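Local coordinates for protein glycerophosphodiester phosphodiesterase (Thermotoga maritima, PDB 1O1Z) that belongs to the glycerophosphoryl diester phosphodiesterase family, whose members are built on a TIM-barrel fold, at residues Arg49-Lys55 with Ile74-Val79; Lys55-Ser59 with Ile90-Val96; Asn128-Phe134 with Lys147-Asp153. All blocks are in the same frame, centred on the assembly; numbering follows the deposited sequence. Where two conformers were deposited one is given.

Overall arrangement
Contact 3 is buried in the barrel wall, where a ladder of backbone hydrogen bonds pairs parallel strands 129-133 and 148-151. Contacts 1 and 2 meet at strand 56-58, the antiparallel neighbour of strand 43-50 in the same sheet. They share Lys55, touch through Val79 with Val57 and Thr92, and have centres about 10 Å apart. Contact 2 is buried: two backbone bonds and a cluster of apolar side chains tie strand 56-58 to the start of helix 93-99. Contact 1 is partly exposed and relies on a turn, one backbone bond, one bond from Val79 N to the Asp53 side chain, and waters. Contact 3 does not touch the others; the centres of contacts 1 and 3 are about 23 Å apart.

Contact 1. Residues Arg49-Lys55 with Ile74-Val79; sequences RLSKDGK and IRDATV
Arg49 and Leu50 end strand 43-50. A type I turn from Ser51 to Gly54 (Gly54 N to Ser51 O 3.0 Å; Ser51 N to Lys55 O 2.9 Å) leads to antiparallel strand 56-58, a beta hairpin on which the loop before helix 79-85 packs. Ile74-Asp76 form a 3-10 segment, with Ser51 and Arg75 nearest (CA-CA 4.3 Å). Lys52 N donates to Ala77 O (2.9 Å). Ser51 is p: its OG accepts from Lys55 N (3.0 Å) and donates to Asp53 OD1 (2.7 Å). Asp53, also p, accepts from Val79 N at the same OD1 (3.1 Å). Lys52 is extended, all t; one water joins its NZ (2.9 Å) to Asp76 O (2.8 Å). Arg49 NH1 (side chain m, t, t) and Arg75 NH2 (p, t, p) lie 3.9 Å apart; one water accepts from both, 3.1 Å from each. The turn is thus hydrogen-bonded to the loop before helix 79-85 and to its first residue, Val79, while salt bridges from both arginines to Glu112 offset their like charges.

Contact 2. Residues Lys55-Ser59 with Ile90-Val96; sequences KVVVS and ITTLKEV
Val58, rotamer t, points its CB at residues 90-96 and lays CG2 over the start of the helix, 3.9 Å from Thr92 C and 4.1 Å from Val96 CG2. Phe33 of helix 30-38 touches both Val58 and Val96. The segment 55-59 is extended, with strand at 56-58. A single beta bridge pairs Val57 with Thr92 (CA-CA 4.2 Å). Two backbone bonds flank it: Val58 N to Thr91 O (2.9 Å) and Leu93 N to Val56 O (3.1 Å). Val57, also t, sets CG1 3.3 Å from CD1 of Ile90, which is extended (t, t). Val56 CG1 lies 3.7 Å from Leu93 CB. One water links Val56 O (2.8 Å) to Lys94 N (3.0 Å), and another links Val58 O (2.7 Å) to Thr91 N (2.9 Å). The helix begins at Leu93. Thr92, at the N-cap in rotamer p, accepts from Glu95 N at OG1 (3.2 Å). Glu95, rotamer m, returns OE1 to Thr92 N (3.2 Å) and forms a salt bridge to Lys83. This reciprocal pair is a capping box. It starts helix 93-99 of the TIM barrel directly against strand 56-58, the antiparallel neighbour of barrel strand 43-50.

Contact 3. Residues Asn128-Phe134 with Lys147-Asp153; sequences NLIFSSF and KYGYLID
This is a parallel strand pairing in the barrel wall, between strands 129-133 and 148-151, which helix 136-142 connects. The strand axes approach to 4.5 Å and cross at -28°. Phe131 pairs with Tyr148 (CA-CA 4.6 Å), Ser132 with Gly149 (4.7 Å) and Ser133 with Tyr150 (6.0 Å). The ladder runs Phe131 N to Lys147 O (3.0 Å), Gly149 N to Phe131 O (2.8 Å) and Leu151 N to Ser133 O (3.0 Å). Phe131 (m), Tyr148 (p), Ser133 and Tyr150 project from one face. There Tyr148 and Tyr150 reach helix 160-170. Ser132, rotamer p, is on the opposite face, where its OG bonds Asn107 and lies 3.7 Å from Leu151 CD1. A CB on Gly149 would point to the same face, close to Ile130 CG2. At the beginning of the pair, Lys147 curls back (m, t, m, m) so that NZ donates to Leu129 O (3.0 Å). A water joins this NZ to Asn128 OD1 (2.8 Å to each), while Asn128 ND2 bonds Asp102 O; another water joins Leu129 O to Lys147 N (2.9 Å to each). The Leu129 side chain is about 4 Å from the sodium ion bound at Ser123 and Arg126. At the far end, Phe134 turns one ring face to Leu151 CB in a CH-pi contact, 3.5 Å from the centroid and 8° off the normal. Two parallel strands joined through a helix make a beta-alpha-beta unit, the repeating element of the TIM barrel.

Contact 1. Residues Arg49-Lys55 with Ile74-Val79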
loop_
_atom_site.group_PDB
_atom_site.type_symbol
_atom_site.label_atom_id
_atom_site.label_comp_id
_atom_site.label_asym_id
_atom_site.label_seq_id
_atom_site.Cartn_x
_atom_site.Cartn_y
_atom_site.Cartn_z
ATOM N N ARG A 49 1.337 8.428 -8.440
ATOM C CA ARG A 49 1.137 8.700 -9.854
ATOM C C ARG A 49 2.033 9.873 -10.256
ATOM O O ARG A 49 2.645 10.521 -9.403
ATOM C CB ARG A 49 -0.308 9.117 -10.113
ATOM C CG ARG A 49 -1.315 8.012 -9.856
ATOM C CD ARG A 49 -2.724 8.459 -10.180
ATOM N NE ARG A 49 -3.637 7.348 -10.053
ATOM C CZ ARG A 49 -3.904 6.453 -10.980
ATOM N NH1 ARG A 49 -3.345 6.497 -12.190
ATOM N NH2 ARG A 49 -4.786 5.487 -10.722
ATOM N N LEU A 50 2.088 10.153 -11.545
ATOM C CA LEU A 50 2.837 11.317 -12.026
ATOM C C LEU A 50 1.967 12.497 -12.397
ATOM O O LEU A 50 0.909 12.366 -13.028
ATOM C CB LEU A 50 3.635 11.008 -13.276
ATOM C CG LEU A 50 4.793 10.069 -13.180
ATOM C CD1 LEU A 50 5.507 10.061 -14.548
ATOM C CD2 LEU A 50 5.743 10.421 -12.054
ATOM N N SER A 51 2.472 13.675 -12.030
ATOM C CA SER A 51 1.932 14.931 -12.495
ATOM C C SER A 51 2.449 15.227 -13.899
ATOM O O SER A 51 3.315 14.509 -14.437
ATOM C CB SER A 51 2.374 16.061 -11.552
ATOM O OG SER A 51 3.790 16.213 -11.636
ATOM N N LYS A 52 1.919 16.296 -14.480
ATOM C CA LYS A 52 2.308 16.696 -15.830
ATOM C C LYS A 52 3.796 16.983 -15.920
ATOM O O LYS A 52 4.420 16.709 -16.967
ATOM C CB LYS A 52 1.530 17.911 -16.291
ATOM C CG LYS A 52 1.909 18.321 -17.725
ATOM C CD LYS A 52 0.808 19.095 -18.399
ATOM C CE LYS A 52 1.176 19.437 -19.837
ATOM N NZ LYS A 52 0.313 20.529 -20.379
ATOM N N ASP A 53 4.335 17.596 -14.855
ATOM C CA ASP A 53 5.762 17.925 -14.774
ATOM C C ASP A 53 6.652 16.794 -14.229
ATOM O O ASP A 53 7.836 17.008 -13.899
ATOM C CB ASP A 53 6.025 19.290 -14.066
ATOM C CG ASP A 53 5.378 19.448 -12.671
ATOM O OD1 ASP A 53 4.418 18.751 -12.275
ATOM O OD2 ASP A 53 5.774 20.330 -11.870
ATOM N N GLY A 54 6.090 15.581 -14.155
ATOM C CA GLY A 54 6.860 14.382 -13.916
ATOM C C GLY A 54 7.234 14.154 -12.467
ATOM O O GLY A 54 8.193 13.426 -12.155
ATOM N N LYS A 55 6.469 14.777 -11.569
ATOM C CA LYS A 55 6.706 14.636 -10.143
ATOM C C LYS A 55 5.770 13.584 -9.571
ATOM O O LYS A 55 4.675 13.369 -10.098
ATOM C CB LYS A 55 6.482 15.971 -9.435
ATOM C CG LYS A 55 7.266 17.167 -10.038
ATOM C CD LYS A 55 8.742 16.918 -10.136
ATOM C CE LYS A 55 9.491 18.204 -10.480
ATOM N NZ LYS A 55 10.918 17.928 -10.818
ATOM N N ILE A 74 -4.623 14.004 -12.989
ATOM C CA ILE A 74 -3.350 14.258 -12.319
ATOM C C ILE A 74 -2.241 14.526 -13.345
ATOM O O ILE A 74 -1.425 15.446 -13.187
ATOM C CB ILE A 74 -2.976 13.068 -11.387
ATOM C CG1 ILE A 74 -4.036 12.821 -10.291
ATOM C CG2 ILE A 74 -1.592 13.241 -10.778
ATOM C CD1 ILE A 74 -4.308 13.974 -9.424
ATOM N N ARG A 75 -2.191 13.729 -14.417
ATOM C CA ARG A 75 -1.090 13.851 -15.369
ATOM C C ARG A 75 -1.226 15.053 -16.305
ATOM O O ARG A 75 -0.307 15.324 -17.084
ATOM C CB ARG A 75 -0.900 12.572 -16.174
ATOM C CG ARG A 75 -2.010 12.220 -17.140
ATOM C CD ARG A 75 -1.737 10.903 -17.888
ATOM N NE ARG A 75 -1.821 9.795 -16.951
ATOM C CZ ARG A 75 -2.930 9.096 -16.672
ATOM N NH1 ARG A 75 -4.069 9.347 -17.290
ATOM N NH2 ARG A 75 -2.885 8.137 -15.742
ATOM N N ASP A 76 -2.353 15.750 -16.230
ATOM C CA ASP A 76 -2.645 16.892 -17.075
ATOM C C ASP A 76 -2.321 18.210 -16.357
ATOM O O ASP A 76 -2.425 19.274 -16.970
ATOM C CB ASP A 76 -4.124 16.882 -17.471
ATOM C CG ASP A 76 -4.462 15.875 -18.568
ATOM O OD1 ASP A 76 -3.561 15.263 -19.173
ATOM O OD2 ASP A 76 -5.641 15.664 -18.902
ATOM N N ALA A 77 -1.971 18.138 -15.080
ATOM C CA ALA A 77 -1.696 19.329 -14.277
ATOM C C ALA A 77 -0.338 19.199 -13.609
ATOM O O ALA A 77 0.080 18.104 -13.218
ATOM C CB ALA A 77 -2.766 19.511 -13.233
ATOM N N THR A 78 0.353 20.330 -13.433
ATOM C CA THR A 78 1.577 20.336 -12.649
ATOM C C THR A 78 1.271 20.185 -11.153
ATOM O O THR A 78 0.138 20.406 -10.691
ATOM C CB THR A 78 2.356 21.647 -12.849
ATOM O OG1 THR A 78 1.568 22.736 -12.330
ATOM C CG2 THR A 78 2.596 21.938 -14.333
ATOM N N VAL A 79 2.280 19.849 -10.368
ATOM C CA VAL A 79 2.083 19.782 -8.918
ATOM C C VAL A 79 1.499 21.089 -8.356
ATOM O O VAL A 79 0.541 21.064 -7.586
ATOM C CB VAL A 79 3.380 19.411 -8.161
ATOM C CG1 VAL A 79 3.183 19.514 -6.673
ATOM C CG2 VAL A 79 3.820 17.995 -8.507
HETATM O O HOH W 1 -4.657 5.776 -14.879
HETATM O O HOH W 2 -2.332 19.549 -19.746
#

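Contact 2. Residues Lys55-Ser59 with Ile90-Val96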
loop_
_atom_site.group_PDB
_atom_site.type_symbol
_atom_site.label_atom_id
_atom_site.label_comp_id
_atom_site.label_asym_id
_atom_site.label_seq_id
_atom_site.Cartn_x
_atom_site.Cartn_y
_atom_site.Cartn_z
ATOM N N LYS A 55 6.469 14.777 -11.569
ATOM C CA LYS A 55 6.706 14.636 -10.143
ATOM C C LYS A 55 5.770 13.584 -9.571
ATOM O O LYS A 55 4.675 13.369 -10.098
ATOM C CB LYS A 55 6.482 15.971 -9.435
ATOM C CG LYS A 55 7.266 17.167 -10.038
ATOM C CD LYS A 55 8.742 16.918 -10.136
ATOM C CE LYS A 55 9.491 18.204 -10.480
ATOM N NZ LYS A 55 10.918 17.928 -10.818
ATOM N N VAL A 56 6.210 12.938 -8.495
ATOM C CA VAL A 56 5.467 11.842 -7.879
ATOM C C VAL A 56 4.466 12.431 -6.910
ATOM O O VAL A 56 4.858 13.011 -5.877
ATOM C CB VAL A 56 6.361 10.840 -7.184
ATOM C CG1 VAL A 56 5.512 9.701 -6.617
ATOM C CG2 VAL A 56 7.388 10.278 -8.136
ATOM N N VAL A 57 3.193 12.296 -7.262
ATOM C CA VAL A 57 2.055 12.807 -6.492
ATOM C C VAL A 57 1.298 11.648 -5.847
ATOM O O VAL A 57 1.265 10.552 -6.377
ATOM C CB VAL A 57 1.106 13.602 -7.441
ATOM C CG1 VAL A 57 -0.266 13.888 -6.814
ATOM C CG2 VAL A 57 1.817 14.893 -7.848
ATOM N N VAL A 58 0.674 11.913 -4.708
ATOM C CA VAL A 58 -0.073 10.895 -3.964
ATOM C C VAL A 58 -1.564 11.031 -4.326
ATOM O O VAL A 58 -2.232 11.993 -3.949
ATOM C CB VAL A 58 0.155 11.011 -2.468
ATOM C CG1 VAL A 58 -0.644 9.934 -1.714
ATOM C CG2 VAL A 58 1.634 10.905 -2.134
ATOM N N SER A 59 -2.088 10.082 -5.105
ATOM C CA SER A 59 -3.491 10.070 -5.487
ATOM C C SER A 59 -3.868 8.663 -5.918
ATOM O O SER A 59 -3.247 8.115 -6.821
ATOM C CB SER A 59 -3.741 11.018 -6.661
ATOM O OG SER A 59 -5.133 11.013 -7.027
ATOM N N ILE A 90 -3.628 17.993 -1.819
ATOM C CA ILE A 90 -2.868 16.946 -2.487
ATOM C C ILE A 90 -1.416 17.096 -2.106
ATOM O O ILE A 90 -0.921 18.203 -1.961
ATOM C CB ILE A 90 -3.059 16.975 -4.002
ATOM C CG1 ILE A 90 -2.588 15.652 -4.607
ATOM C CG2 ILE A 90 -2.369 18.159 -4.632
ATOM C CD1 ILE A 90 -2.996 15.510 -6.090
ATOM N N THR A 91 -0.735 15.978 -1.898
ATOM C CA THR A 91 0.654 15.981 -1.519
ATOM C C THR A 91 1.530 15.149 -2.447
ATOM O O THR A 91 1.048 14.474 -3.331
ATOM C CB THR A 91 0.795 15.560 -0.032
ATOM O OG1 THR A 91 2.121 15.811 0.454
ATOM C CG2 THR A 91 0.555 14.106 0.196
ATOM N N THR A 92 2.823 15.303 -2.273
ATOM C CA THR A 92 3.811 14.587 -3.081
ATOM C C THR A 92 4.483 13.547 -2.213
ATOM O O THR A 92 4.496 13.637 -0.986
ATOM C CB THR A 92 4.857 15.526 -3.605
ATOM O OG1 THR A 92 5.564 16.148 -2.523
ATOM C CG2 THR A 92 4.210 16.696 -4.406
ATOM N N LEU A 93 5.077 12.551 -2.852
ATOM C CA LEU A 93 5.806 11.541 -2.098
ATOM C C LEU A 93 6.951 12.171 -1.295
ATOM O O LEU A 93 7.172 11.814 -0.142
ATOM C CB LEU A 93 6.288 10.442 -3.042
ATOM C CG LEU A 93 7.003 9.291 -2.363
ATOM C CD1 LEU A 93 6.033 8.581 -1.380
ATOM C CD2 LEU A 93 7.530 8.322 -3.415
ATOM N N LYS A 94 7.658 13.112 -1.912
ATOM C CA LYS A 94 8.694 13.868 -1.211
ATOM C C LYS A 94 8.199 14.463 0.121
ATOM O O LYS A 94 8.875 14.358 1.177
ATOM C CB LYS A 94 9.226 14.983 -2.111
ATOM C CG LYS A 94 10.182 15.983 -1.435
ATOM C CD LYS A 94 10.711 16.996 -2.444
ATOM C CE LYS A 94 11.633 18.027 -1.780
ATOM N NZ LYS A 94 10.875 18.913 -0.846
ATOM N N GLU A 95 7.031 15.102 0.088
ATOM C CA GLU A 95 6.448 15.708 1.288
ATOM C C GLU A 95 6.048 14.677 2.350
ATOM O O GLU A 95 6.203 14.910 3.557
ATOM C CB GLU A 95 5.256 16.588 0.899
ATOM C CG GLU A 95 5.678 17.819 0.146
ATOM C CD GLU A 95 4.530 18.658 -0.354
ATOM O OE1 GLU A 95 3.660 18.133 -1.086
ATOM O OE2 GLU A 95 4.510 19.856 -0.020
ATOM N N VAL A 96 5.566 13.514 1.920
ATOM C CA VAL A 96 5.251 12.454 2.881
ATOM C C VAL A 96 6.511 12.041 3.636
ATOM O O VAL A 96 6.488 11.901 4.856
ATOM C CB VAL A 96 4.580 11.249 2.212
ATOM C CG1 VAL A 96 4.341 10.154 3.214
ATOM C CG2 VAL A 96 3.266 11.666 1.561
HETATM O O HOH W 3 7.441 13.509 -4.849
HETATM O O HOH W 4 -2.336 13.624 -1.738
#

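Contact 3. Residues Asn128-Phe134 with Lys147-Asp153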
loop_
_atom_site.group_PDB
_atom_site.type_symbol
_atom_site.label_atom_id
_atom_site.label_comp_id
_atom_site.label_asym_id
_atom_site.label_seq_id
_atom_site.Cartn_x
_atom_site.Cartn_y
_atom_site.Cartn_z
ATOM N N ASN A 128 12.686 1.557 5.171
ATOM C CA ASN A 128 11.347 1.109 5.586
ATOM C C ASN A 128 10.254 1.399 4.561
ATOM O O ASN A 128 9.147 1.792 4.909
ATOM C CB ASN A 128 10.994 1.632 6.983
ATOM C CG ASN A 128 11.639 0.801 8.070
ATOM O OD1 ASN A 128 11.606 -0.450 8.002
ATOM N ND2 ASN A 128 12.161 1.452 9.085
ATOM N N LEU A 129 10.549 1.114 3.307
ATOM C CA LEU A 129 9.591 1.191 2.226
ATOM C C LEU A 129 9.239 -0.194 1.726
ATOM O O LEU A 129 10.108 -1.094 1.681
ATOM C CB LEU A 129 10.163 1.986 1.064
ATOM C CG LEU A 129 10.569 3.390 1.414
ATOM C CD1 LEU A 129 11.153 4.066 0.205
ATOM C CD2 LEU A 129 9.399 4.214 1.979
ATOM N N ILE A 130 7.975 -0.374 1.369
ATOM C CA ILE A 130 7.502 -1.542 0.649
ATOM C C ILE A 130 6.803 -1.047 -0.608
ATOM O O ILE A 130 5.875 -0.253 -0.511
ATOM C CB ILE A 130 6.496 -2.372 1.471
ATOM C CG1 ILE A 130 7.096 -2.860 2.774
ATOM C CG2 ILE A 130 6.021 -3.573 0.646
ATOM C CD1 ILE A 130 6.025 -3.344 3.790
ATOM N N PHE A 131 7.267 -1.470 -1.782
ATOM C CA PHE A 131 6.639 -1.109 -3.065
ATOM C C PHE A 131 5.668 -2.191 -3.441
ATOM O O PHE A 131 6.027 -3.366 -3.440
ATOM C CB PHE A 131 7.695 -0.958 -4.164
ATOM C CG PHE A 131 8.759 0.039 -3.796
ATOM C CD1 PHE A 131 8.487 1.412 -3.883
ATOM C CD2 PHE A 131 9.986 -0.372 -3.297
ATOM C CE1 PHE A 131 9.489 2.340 -3.512
ATOM C CE2 PHE A 131 10.945 0.565 -2.923
ATOM C CZ PHE A 131 10.663 1.930 -3.046
ATOM N N SER A 132 4.448 -1.832 -3.796
ATOM C CA SER A 132 3.499 -2.821 -4.219
ATOM C C SER A 132 2.799 -2.359 -5.480
ATOM O O SER A 132 2.835 -1.180 -5.865
ATOM C CB SER A 132 2.479 -3.127 -3.123
ATOM O OG SER A 132 1.784 -1.953 -2.719
ATOM N N SER A 133 2.195 -3.323 -6.156
ATOM C CA SER A 133 1.476 -3.066 -7.393
ATOM C C SER A 133 0.694 -4.303 -7.777
ATOM O O SER A 133 1.082 -5.439 -7.464
ATOM C CB SER A 133 2.438 -2.696 -8.529
ATOM O OG SER A 133 1.733 -2.386 -9.732
ATOM N N PHE A 134 -0.418 -4.101 -8.500
ATOM C CA PHE A 134 -1.087 -5.211 -9.154
ATOM C C PHE A 134 -0.360 -5.644 -10.458
ATOM O O PHE A 134 -0.655 -6.694 -11.028
ATOM C CB PHE A 134 -2.551 -4.814 -9.480
ATOM C CG PHE A 134 -3.450 -4.702 -8.268
ATOM C CD1 PHE A 134 -4.047 -5.832 -7.736
ATOM C CD2 PHE A 134 -3.666 -3.490 -7.653
ATOM C CE1 PHE A 134 -4.891 -5.741 -6.625
ATOM C CE2 PHE A 134 -4.481 -3.399 -6.525
ATOM C CZ PHE A 134 -5.080 -4.546 -6.016
ATOM N N LYS A 147 12.285 -4.071 -1.271
ATOM C CA LYS A 147 11.171 -4.844 -0.719
ATOM C C LYS A 147 9.937 -4.570 -1.537
ATOM O O LYS A 147 9.473 -3.422 -1.602
ATOM C CB LYS A 147 10.849 -4.446 0.717
ATOM C CG LYS A 147 11.957 -4.649 1.661
ATOM C CD LYS A 147 11.494 -4.830 3.107
ATOM C CE LYS A 147 10.639 -3.770 3.635
ATOM N NZ LYS A 147 11.352 -2.522 3.957
ATOM N N TYR A 148 9.398 -5.589 -2.171
ATOM C CA TYR A 148 8.165 -5.427 -2.872
ATOM C C TYR A 148 7.199 -6.507 -2.553
ATOM O O TYR A 148 7.569 -7.604 -2.118
ATOM C CB TYR A 148 8.347 -5.277 -4.363
ATOM C CG TYR A 148 8.908 -6.433 -5.139
ATOM C CD1 TYR A 148 8.102 -7.509 -5.534
ATOM C CD2 TYR A 148 10.199 -6.380 -5.629
ATOM C CE1 TYR A 148 8.618 -8.534 -6.340
ATOM C CE2 TYR A 148 10.706 -7.371 -6.458
ATOM C CZ TYR A 148 9.900 -8.454 -6.812
ATOM O OH TYR A 148 10.434 -9.410 -7.641
ATOM N N GLY A 149 5.938 -6.128 -2.766
ATOM C CA GLY A 149 4.829 -6.961 -2.471
ATOM C C GLY A 149 3.879 -7.022 -3.644
ATOM O O GLY A 149 3.480 -6.009 -4.233
ATOM N N TYR A 150 3.495 -8.237 -3.981
ATOM C CA TYR A 150 2.506 -8.432 -5.022
ATOM C C TYR A 150 1.121 -8.134 -4.467
ATOM O O TYR A 150 0.722 -8.748 -3.488
ATOM C CB TYR A 150 2.505 -9.883 -5.465
ATOM C CG TYR A 150 3.738 -10.400 -6.183
ATOM C CD1 TYR A 150 4.568 -9.569 -6.936
ATOM C CD2 TYR A 150 4.003 -11.764 -6.181
ATOM C CE1 TYR A 150 5.632 -10.109 -7.677
ATOM C CE2 TYR A 150 5.053 -12.286 -6.884
ATOM C CZ TYR A 150 5.875 -11.457 -7.597
ATOM O OH TYR A 150 6.948 -12.002 -8.298
ATOM N N LEU A 151 0.356 -7.268 -5.135
ATOM C CA LEU A 151 -1.059 -7.103 -4.847
ATOM C C LEU A 151 -1.794 -8.088 -5.704
ATOM O O LEU A 151 -1.604 -8.105 -6.916
ATOM C CB LEU A 151 -1.526 -5.683 -5.148
ATOM C CG LEU A 151 -1.218 -4.716 -4.024
ATOM C CD1 LEU A 151 -1.158 -3.258 -4.504
ATOM C CD2 LEU A 151 -2.323 -4.876 -2.968
ATOM N N ILE A 152 -2.660 -8.871 -5.085
ATOM C CA ILE A 152 -3.368 -9.932 -5.783
ATOM C C ILE A 152 -4.824 -9.568 -6.015
ATOM O O ILE A 152 -5.507 -9.153 -5.083
ATOM C CB ILE A 152 -3.241 -11.226 -4.950
ATOM C CG1 ILE A 152 -1.770 -11.582 -4.673
ATOM C CG2 ILE A 152 -3.993 -12.355 -5.619
ATOM C CD1 ILE A 152 -1.601 -12.695 -3.663
ATOM N N ASP A 153 -5.281 -9.716 -7.257
ATOM C CA ASP A 153 -6.695 -9.541 -7.597
ATOM C C ASP A 153 -7.188 -10.822 -8.273
ATOM O O ASP A 153 -6.467 -11.832 -8.295
ATOM C CB ASP A 153 -6.928 -8.249 -8.420
ATOM C CG ASP A 153 -6.306 -8.279 -9.819
ATOM O OD1 ASP A 153 -6.083 -9.368 -10.374
ATOM O OD2 ASP A 153 -6.027 -7.234 -10.455
HETATM O O HOH W 5 9.863 -1.798 6.196
HETATM O O HOH W 6 12.172 -1.366 -0.301
#